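Local coordinates for protein minor fimbrium subunit Mfa5 (Porphyromonas gingivalis ATCC 33277, PDB 6TO1) that serves as an accessory subunit of the minor fimbriae, the surface pili that mediate biofilm formation and adhesion to host cells and other oral bacteria, at residues V131-S136 against M233-A238. Numbering follows the deposited sequence.
Sequences VIDQSS and MSDGLA. With MG (magnesium ion), chain B; PO4 (phosphate ion), chain C.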
loop_
_atom_site.group_PDB
_atom_site.type_symbol
_atom_site.label_atom_id
_atom_site.label_comp_id
_atom_site.label_asym_id
_atom_site.label_seq_id
_atom_site.Cartn_x
_atom_site.Cartn_y
_atom_site.Cartn_z
ATOM N N VAL A 131 8.469 20.239 -22.720
ATOM C CA VAL A 131 9.343 21.139 -23.507
ATOM C C VAL A 131 8.855 21.108 -24.952
ATOM O O VAL A 131 8.967 20.064 -25.627
ATOM C CB VAL A 131 10.818 20.696 -23.424
ATOM C CG1 VAL A 131 11.734 21.670 -24.130
ATOM C CG2 VAL A 131 11.209 20.497 -21.966
ATOM N N ILE A 132 8.367 22.247 -25.455
ATOM C CA ILE A 132 7.720 22.294 -26.764
ATOM C C ILE A 132 8.493 23.214 -27.707
ATOM O O ILE A 132 8.710 24.391 -27.410
ATOM C CB ILE A 132 6.239 22.722 -26.670
ATOM C CG1 ILE A 132 5.518 21.894 -25.596
ATOM C CG2 ILE A 132 5.535 22.557 -28.034
ATOM C CD1 ILE A 132 4.012 22.136 -25.505
ATOM N N ASP A 133 8.876 22.653 -28.860
ATOM C CA ASP A 133 9.479 23.334 -30.008
ATOM C C ASP A 133 8.445 24.236 -30.673
ATOM O O ASP A 133 7.448 23.735 -31.194
ATOM C CB ASP A 133 9.943 22.207 -30.923
ATOM C CG ASP A 133 10.661 22.650 -32.169
ATOM O OD1 ASP A 133 10.657 23.839 -32.554
ATOM O OD2 ASP A 133 11.231 21.735 -32.797
ATOM N N GLN A 134 8.636 25.560 -30.605
ATOM C CA GLN A 134 7.824 26.508 -31.377
ATOM C C GLN A 134 8.664 27.219 -32.439
ATOM O O GLN A 134 8.450 28.401 -32.740
ATOM C CB GLN A 134 7.114 27.525 -30.460
ATOM C CG GLN A 134 7.985 28.462 -29.673
ATOM C CD GLN A 134 7.192 29.633 -29.040
ATOM O OE1 GLN A 134 5.998 29.529 -28.773
ATOM N NE2 GLN A 134 7.870 30.742 -28.814
ATOM N N SER A 135 9.642 26.513 -33.004
ATOM C CA SER A 135 10.511 27.090 -34.024
ATOM C C SER A 135 9.756 27.233 -35.340
ATOM O O SER A 135 8.697 26.655 -35.537
ATOM C CB SER A 135 11.759 26.221 -34.225
ATOM O OG SER A 135 11.398 24.976 -34.793
ATOM N N SER A 136 10.338 27.997 -36.268
ATOM C CA SER A 136 9.640 28.305 -37.521
ATOM C C SER A 136 9.395 27.064 -38.373
ATOM O O SER A 136 8.401 27.009 -39.117
ATOM C CB SER A 136 10.432 29.392 -38.284
ATOM O OG SER A 136 11.440 28.835 -39.096
ATOM N N MET A 233 8.767 17.716 -27.247
ATOM C CA MET A 233 7.872 17.677 -28.393
ATOM C C MET A 233 8.499 18.547 -29.471
ATOM O O MET A 233 8.522 19.779 -29.348
ATOM C CB MET A 233 6.482 18.186 -27.994
ATOM C CG MET A 233 5.793 17.245 -27.016
ATOM S SD MET A 233 4.596 17.999 -25.894
ATOM C CE MET A 233 3.448 18.693 -27.077
ATOM N N SER A 234 9.027 17.925 -30.516
ATOM C CA SER A 234 9.826 18.670 -31.476
ATOM C C SER A 234 9.723 18.002 -32.835
ATOM O O SER A 234 9.449 16.808 -32.930
ATOM C CB SER A 234 11.289 18.743 -31.007
ATOM O OG SER A 234 12.099 19.311 -32.026
ATOM N N ASP A 235 9.978 18.770 -33.902
ATOM C CA ASP A 235 10.092 18.049 -35.166
ATOM C C ASP A 235 11.474 17.438 -35.356
ATOM O O ASP A 235 11.673 16.705 -36.328
ATOM C CB ASP A 235 9.719 18.911 -36.374
ATOM C CG ASP A 235 10.625 20.099 -36.585
ATOM O OD1 ASP A 235 11.852 20.039 -36.273
ATOM O OD2 ASP A 235 10.085 21.119 -37.091
ATOM N N GLY A 236 12.417 17.698 -34.449
ATOM C CA GLY A 236 13.637 16.915 -34.358
ATOM C C GLY A 236 14.863 17.519 -35.010
ATOM O O GLY A 236 15.971 16.971 -34.842
ATOM N N LEU A 237 14.722 18.583 -35.777
ATOM C CA LEU A 237 15.878 19.195 -36.425
ATOM C C LEU A 237 16.364 20.399 -35.626
ATOM O O LEU A 237 15.925 21.531 -35.848
ATOM C CB LEU A 237 15.528 19.578 -37.861
ATOM C CG LEU A 237 16.703 20.114 -38.679
ATOM C CD1 LEU A 237 17.794 19.022 -38.738
ATOM C CD2 LEU A 237 16.330 20.581 -40.061
ATOM N N ALA A 238 17.311 20.170 -34.710
ATOM C CA ALA A 238 17.874 21.276 -33.948
ATOM C C ALA A 238 18.753 22.133 -34.849
ATOM O O ALA A 238 19.468 21.628 -35.715
ATOM C CB ALA A 238 18.663 20.758 -32.735
HETATM MG MG MG B . 12.749 24.099 -36.112
HETATM P P PO4 C . 13.965 26.744 -37.564
HETATM O O1 PO4 C . 13.426 28.183 -37.459
HETATM O O2 PO4 C . 15.241 26.620 -36.742
HETATM O O3 PO4 C . 14.314 26.510 -39.021
HETATM O O4 PO4 C . 12.930 25.753 -37.186
HETATM O O HOH W 1 12.414 22.337 -35.156
HETATM O O HOH W 2 14.114 23.005 -37.278
#
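Asp133 OD2 is gripped by three donors where the two chain segments part: Ser234 OG donates to it at 2.7 Å, a water bound to magnesium donates as well, and the backbone N of Asp235 adds a weak, long bond. The serine hydroxyl arrives on the anti side of the carboxylate, 15° out of its plane. With CG anti to the backbone N (chi1 -178°), the Asp133 carboxylate is carried to the edge of 233-238, where OD2 meets Ser234, while its other oxygen, OD1, turns back to its own loop. There it takes the hydroxyl of Ser135 on its syn lone pair at 2.6 Å between OG and OD1, and the Ser135 N closes an Asx turn on the same oxygen.

Asp133, Ser135 and Ser137 form the DxSxS motif of a metal ion-dependent adhesion site, the MIDAS of von Willebrand factor A domains. Ser135 OG binds the magnesium at 2.1 Å, Ser137 and Thr207 also bind directly, and both aspartates act from the second shell, which resembles the open, ligand-bound form of relatives. Two waters and a phosphate oxygen complete the six; the phosphate, probably from the crystallisation liquor, may mimic an acidic ligand group. The water oxygen held by Asp133 lies 2.6 Å from Asp235 OD1, to which it also donates, and probably eases the repulsion of two carboxylates whose OD2 (Asp133) and OD1 (Asp235) lie 3.9 Å apart. Asp235 OD2 accepts from Ser137 and forms a salt bridge with Arg145.

Behind the site, Met233 N bonds to Val131 O and Asp133 N to Met233 O, a parallel ladder. On one face Met233, bent at chi3 (59°), lays its CE 3.8 Å from Ile132 CD1. Strands 126-133 and 227-234 are thus adjacent in the central sheet, with strand 170-177 flanking the first, strand 357-362 the second, and helix 209-220 packing on Val131.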